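Local coordinates for protein dTDP-4-dehydrorhamnose 3,5-epimerase (Elizabethkingia anophelis NUHP1, PDB 6C46) that probably epimerises C3' and C5' of dTDP-4-dehydro-6-deoxyglucose to give dTDP-4-dehydro-beta-L-rhamnose, a step in dTDP-L-rhamnose biosynthesis, at residues A[91-96]-A[123-128]. Sequence-based numbering, arbitrary orientation.
Sequences DVAVDL and RGFAHG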
loop_
_atom_site.group_PDB
_atom_site.type_symbol
_atom_site.label_atom_id
_atom_site.label_comp_id
_atom_site.label_asym_id
_atom_site.label_seq_id
_atom_site.Cartn_x
_atom_site.Cartn_y
_atom_site.Cartn_z
ATOM N N ASP A 91 -4.267 9.384 -14.729
ATOM C CA ASP A 91 -5.389 8.743 -14.067
ATOM C C ASP A 91 -6.607 9.651 -14.175
ATOM O O ASP A 91 -6.487 10.854 -13.947
ATOM C CB ASP A 91 -5.063 8.509 -12.604
ATOM C CG ASP A 91 -6.054 7.596 -11.944
ATOM O OD1 ASP A 91 -5.785 6.372 -11.859
ATOM O OD2 ASP A 91 -7.119 8.106 -11.549
ATOM N N VAL A 92 -7.779 9.082 -14.494
ATOM C CA VAL A 92 -8.988 9.876 -14.746
ATOM C C VAL A 92 -10.144 9.347 -13.907
ATOM O O VAL A 92 -10.339 8.133 -13.805
ATOM C CB VAL A 92 -9.376 9.845 -16.245
ATOM C CG1 VAL A 92 -10.702 10.550 -16.459
ATOM C CG2 VAL A 92 -8.286 10.508 -17.102
ATOM N N ALA A 93 -10.900 10.256 -13.301
ATOM C CA ALA A 93 -12.116 9.930 -12.568
ATOM C C ALA A 93 -13.293 10.679 -13.182
ATOM O O ALA A 93 -13.129 11.801 -13.674
ATOM C CB ALA A 93 -11.988 10.291 -11.085
ATOM N N VAL A 94 -14.477 10.048 -13.154
ATOM C CA VAL A 94 -15.719 10.624 -13.675
ATOM C C VAL A 94 -16.803 10.473 -12.619
ATOM O O VAL A 94 -17.071 9.358 -12.156
ATOM C CB VAL A 94 -16.186 9.944 -14.974
ATOM C CG1 VAL A 94 -17.468 10.651 -15.501
ATOM C CG2 VAL A 94 -15.064 9.938 -15.996
ATOM N N ASP A 95 -17.423 11.574 -12.244
ATOM C CA ASP A 95 -18.487 11.544 -11.248
ATOM C C ASP A 95 -19.759 11.062 -11.938
ATOM O O ASP A 95 -20.230 11.691 -12.894
ATOM C CB ASP A 95 -18.639 12.943 -10.627
ATOM C CG ASP A 95 -19.630 12.995 -9.477
ATOM O OD1 ASP A 95 -20.387 12.016 -9.261
ATOM O OD2 ASP A 95 -19.626 14.029 -8.763
ATOM N N LEU A 96 -20.308 9.938 -11.474
ATOM C CA LEU A 96 -21.535 9.400 -12.049
ATOM C C LEU A 96 -22.698 9.407 -11.070
ATOM O O LEU A 96 -23.683 8.688 -11.284
ATOM C CB LEU A 96 -21.297 7.986 -12.576
ATOM C CG LEU A 96 -20.249 7.881 -13.693
ATOM C CD1 LEU A 96 -19.973 6.398 -14.002
ATOM C CD2 LEU A 96 -20.704 8.636 -14.941
ATOM N N ARG A 123 -16.881 6.308 -4.065
ATOM C CA ARG A 123 -17.943 5.475 -4.600
ATOM C C ARG A 123 -18.870 6.312 -5.476
ATOM O O ARG A 123 -19.144 7.471 -5.162
ATOM C CB ARG A 123 -18.767 4.859 -3.473
ATOM C CG ARG A 123 -17.976 3.857 -2.600
ATOM C CD ARG A 123 -18.897 3.126 -1.628
ATOM N NE ARG A 123 -18.117 2.202 -0.792
ATOM C CZ ARG A 123 -18.668 1.300 0.007
ATOM N NH1 ARG A 123 -19.999 1.204 0.062
ATOM N NH2 ARG A 123 -17.892 0.491 0.741
ATOM N N GLY A 124 -19.383 5.697 -6.548
ATOM C CA GLY A 124 -20.249 6.364 -7.515
ATOM C C GLY A 124 -19.499 7.021 -8.659
ATOM O O GLY A 124 -20.119 7.702 -9.491
ATOM N N PHE A 125 -18.188 6.874 -8.704
ATOM C CA PHE A 125 -17.356 7.379 -9.782
ATOM C C PHE A 125 -16.943 6.222 -10.666
ATOM O O PHE A 125 -16.932 5.068 -10.233
ATOM C CB PHE A 125 -16.074 8.041 -9.243
ATOM C CG PHE A 125 -16.272 9.441 -8.703
ATOM C CD1 PHE A 125 -17.161 9.688 -7.661
ATOM C CD2 PHE A 125 -15.551 10.504 -9.239
ATOM C CE1 PHE A 125 -17.330 10.998 -7.149
ATOM C CE2 PHE A 125 -15.707 11.809 -8.735
ATOM C CZ PHE A 125 -16.621 12.052 -7.701
ATOM N N ALA A 126 -16.587 6.536 -11.907
ATOM C CA ALA A 126 -15.847 5.600 -12.739
ATOM C C ALA A 126 -14.394 6.026 -12.771
ATOM O O ALA A 126 -14.073 7.201 -12.579
ATOM C CB ALA A 126 -16.403 5.524 -14.165
ATOM N N HIS A 127 -13.505 5.060 -13.038
ATOM C CA HIS A 127 -12.079 5.307 -12.913
ATOM C C HIS A 127 -11.317 4.601 -14.027
ATOM O O HIS A 127 -11.681 3.499 -14.452
ATOM C CB HIS A 127 -11.552 4.824 -11.543
ATOM C CG HIS A 127 -10.058 4.746 -11.483
ATOM N ND1 HIS A 127 -9.369 3.553 -11.580
ATOM C CD2 HIS A 127 -9.120 5.715 -11.359
ATOM C CE1 HIS A 127 -8.067 3.795 -11.532
ATOM N NE2 HIS A 127 -7.890 5.101 -11.402
ATOM N N GLY A 128 -10.229 5.222 -14.466
ATOM C CA GLY A 128 -9.356 4.556 -15.423
ATOM C C GLY A 128 -8.001 5.223 -15.449
ATOM O O GLY A 128 -7.803 6.275 -14.844
#
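Val92 and Val94 exchange paired backbone hydrogen bonds with Gly128 and Ala126, which sets the antiparallel register. The Val92 N to Gly128 O bond is 2.8 Å. Past the last bridge, Leu96 N still reaches Gly124 O at 3.0 Å.

The one side-chain hydrogen bond between the two segments joins His127 NE2 to Asp91 OD1 at 2.5 Å. The imidazole donates close to its ring plane, into the syn lone pair of the oxygen. Asp91 CG stands anti to its backbone N (chi1 -168°), and this turns the carboxylate toward the histidine.

Both strands belong to one sheet of the cupin beta fold, where 125-131 runs between 88-95 and 66-72. The His127 side chain lies about 6 Å from those of His70 and Tyr140, the predicted proton acceptor and donor.

Asp95 lies over one face of the Phe125 ring, on the same side of the sheet as His127. Asp95 CA sits 3.8 Å from the ring centroid in a CH-pi contact. The carboxylate stacks on the ring, the two planes 15° apart. Its OD2 hydrogen-bonds Ser100 and Thr102 and salt-bridges Arg97.

Ala126 points to the other face, with Val94, and its CB meets Leu96 CD1 at 3.7 Å. Leu69 and Leu71 of strand 66-72 also pack against Ala126.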